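Side-chain contact in putative glycosidase ph117-related (Bacteroides thetaiotaomicron, PDB 5A7V), which probably cleaves beta-linked mannosides as a GH130 glycoside hydrolase or phosphorylase, and holds mannose in its pocket: residues 248-251 against 252-256. Sequence-based numbering, arbitrary orientation.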
ATOM      1  N   TYR A 248      -3.438 -15.258  12.321  1.00 11.48           N
ATOM      2  CA  TYR A 248      -3.102 -16.681  12.310  1.00 11.49           C
ATOM      3  C   TYR A 248      -1.828 -16.870  13.157  1.00 12.53           C
ATOM      4  O   TYR A 248      -0.838 -16.146  12.963  1.00 12.50           O
ATOM      5  CB  TYR A 248      -2.852 -17.226  10.907  1.00 13.59           C
ATOM      6  CG  TYR A 248      -4.064 -17.496  10.066  1.00 14.96           C
ATOM      7  CD1 TYR A 248      -4.655 -16.477   9.347  1.00 15.87           C
ATOM      8  CD2 TYR A 248      -4.596 -18.766   9.959  1.00 18.14           C
ATOM      9  CE1 TYR A 248      -5.795 -16.689   8.553  1.00 16.28           C
ATOM     10  CE2 TYR A 248      -5.720 -19.001   9.166  1.00 19.60           C
ATOM     11  CZ  TYR A 248      -6.326 -17.949   8.472  1.00 17.08           C
ATOM     12  OH  TYR A 248      -7.405 -18.167   7.631  1.00 18.73           O
ATOM     13  N   VAL A 249      -1.839 -17.874  14.021  1.00 12.41           N
ATOM     14  CA  VAL A 249      -0.757 -18.119  14.934  1.00 13.25           C
ATOM     15  C   VAL A 249      -0.302 -19.570  14.859  1.00 14.36           C
ATOM     16  O   VAL A 249      -1.007 -20.468  14.394  1.00 15.66           O
ATOM     17  CB  VAL A 249      -1.101 -17.734  16.410  1.00 14.02           C
ATOM     18  CG1 VAL A 249      -1.375 -16.243  16.513  1.00 14.60           C
ATOM     19  CG2 VAL A 249      -2.239 -18.569  16.985  1.00 16.41           C
ATOM     20  N   ASN A 250       0.934 -19.747  15.298  1.00 13.38           N
ATOM     21  CA  ASN A 250       1.584 -21.065  15.410  1.00 12.89           C
ATOM     22  C   ASN A 250       1.138 -21.807  16.675  1.00 16.83           C
ATOM     23  O   ASN A 250       0.421 -21.245  17.519  1.00 18.42           O
ATOM     24  CB  ASN A 250       3.089 -20.852  15.461  1.00 12.82           C
ATOM     25  CG  ASN A 250       3.663 -20.464  14.111  1.00 13.22           C
ATOM     26  OD1 ASN A 250       3.333 -21.070  13.086  1.00 14.33           O
ATOM     27  ND2 ASN A 250       4.536 -19.457  14.100  1.00 13.08           N
ATOM     28  N   THR A 251       1.569 -23.054  16.820  1.00 17.52           N
ATOM     29  CA  THR A 251       1.272 -23.887  17.987  1.00 21.37           C
ATOM     30  C   THR A 251       1.541 -23.145  19.298  1.00 22.33           C
ATOM     31  O   THR A 251       0.752 -23.238  20.228  1.00 27.34           O
ATOM     32  CB  THR A 251       2.095 -25.194  17.908  1.00 24.58           C
ATOM     33  OG1 THR A 251       1.956 -25.745  16.588  1.00 25.04           O
ATOM     34  CG2 THR A 251       1.662 -26.229  18.952  1.00 29.03           C
ATOM     35  N   ASP A 252       2.645 -22.385  19.354  1.00 19.38           N
ATOM     36  CA  ASP A 252       3.066 -21.682  20.588  1.00 20.75           C
ATOM     37  C   ASP A 252       2.480 -20.279  20.714  1.00 23.80           C
ATOM     38  O   ASP A 252       2.895 -19.549  21.603  1.00 25.53           O
ATOM     39  CB  ASP A 252       4.605 -21.561  20.712  1.00 23.61           C
ATOM     40  CG  ASP A 252       5.239 -20.648  19.660  1.00 21.26           C
ATOM     41  OD1 ASP A 252       4.520 -20.216  18.724  1.00 20.24           O
ATOM     42  OD2 ASP A 252       6.479 -20.401  19.777  1.00 22.59           O
ATOM     43  N   GLY A 253       1.567 -19.914  19.806  1.00 20.63           N
ATOM     44  CA  GLY A 253       0.877 -18.621  19.834  1.00 21.77           C
ATOM     45  C   GLY A 253       1.615 -17.510  19.142  1.00 20.57           C
ATOM     46  O   GLY A 253       1.085 -16.397  19.047  1.00 22.98           O
ATOM     47  N   SER A 254       2.817 -17.799  18.610  1.00 18.30           N
ATOM     48  CA  SER A 254       3.556 -16.787  17.847  1.00 16.90           C
ATOM     49  C   SER A 254       2.882 -16.552  16.495  1.00 14.38           C
ATOM     50  O   SER A 254       2.155 -17.410  15.994  1.00 14.65           O
ATOM     51  CB  SER A 254       5.026 -17.171  17.620  1.00 17.72           C
ATOM     52  OG  SER A 254       5.158 -18.390  16.900  1.00 17.35           O
ATOM     53  N   LEU A 255       3.165 -15.399  15.873  1.00 13.99           N
ATOM     54  CA  LEU A 255       2.550 -15.076  14.559  1.00 12.02           C
ATOM     55  C   LEU A 255       3.056 -16.067  13.495  1.00 11.02           C
ATOM     56  O   LEU A 255       4.279 -16.295  13.366  1.00 13.09           O
ATOM     57  CB  LEU A 255       2.862 -13.657  14.155  1.00 12.69           C
ATOM     58  CG  LEU A 255       2.300 -12.580  15.093  1.00 14.23           C
ATOM     59  CD1 LEU A 255       2.984 -11.243  14.790  1.00 16.98           C
ATOM     60  CD2 LEU A 255       0.790 -12.455  14.944  1.00 14.36           C
ATOM     61  N   ARG A 256       2.146 -16.616  12.697  1.00 10.78           N
ATOM     62  CA  ARG A 256       2.493 -17.605  11.666  1.00 10.60           C
ATOM     63  C   ARG A 256       2.911 -16.885  10.385  1.00 10.28           C
ATOM     64  O   ARG A 256       2.156 -16.134   9.778  1.00 11.53           O
ATOM     65  CB  ARG A 256       1.323 -18.558  11.378  1.00 12.38           C
ATOM     66  CG  ARG A 256       1.594 -19.583  10.267  1.00 14.47           C
ATOM     67  CD  ARG A 256       0.435 -20.550  10.166  1.00 23.67           C
ATOM     68  NE  ARG A 256       0.465 -21.366   8.987  1.00 30.98           N
ATOM     69  CZ  ARG A 256       0.011 -22.618   8.940  1.00 35.55           C
ATOM     70  NH1 ARG A 256      -0.532 -23.207  10.019  1.00 46.28           N
ATOM     71  NH2 ARG A 256       0.097 -23.308   7.785  1.00 33.41           N
TER
HETATM   72  O   HOH W   1      -0.187 -14.864  10.454  1.00 11.79           O
HETATM   73  O   HOH W   2      -0.469 -23.078  12.703  1.00 45.57           O
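Asn250 CG stands anti to its own carbonyl carbon (chi1 -74°), and Ser254 OG sits between its backbone N and carbonyl carbon (chi1 60°). This lets Asn250 ND2 donate to Ser254 OG at 3.1 Å. The bond is nearly straight, and OG lies in the amide plane. Ser254 OG in turn donates to Asp252 OD1, 2.7 Å away, on the syn lone pair. The same OD1 takes Ser254 N from above the carboxylate plane at 3.0 Å, which makes an Asx turn. The backbone forms a type I turn from Asn250 to Gly253, closed by Gly253 N to Asn250 O at 2.9 Å. Asn250 N then bonds to Ser254 O at 2.7 Å, and Arg256 N to Tyr248 O at 3.0 Å. With Gly253 at positive phi and a single bridge between Val249 and Leu255, this is a type I turn with a G1 bulge. The side chains of Asn250 and Arg256 cross at about a right angle, with Asn250 OD1 3.6 Å from Arg256 CG. One water links Arg256 NH1 to Val249 O. The loop follows strand 246-247 at the surface. Tyr248 is backbone hydrogen-bonded to Ala236, and the Leu255 side chain touches Phe235. Two donors from one serine grip Asp252 OD1, which probably steadies the negative charge and limits rotation of the carboxylate. Ser254 OG is both donor and acceptor, so its rotation is probably fixed.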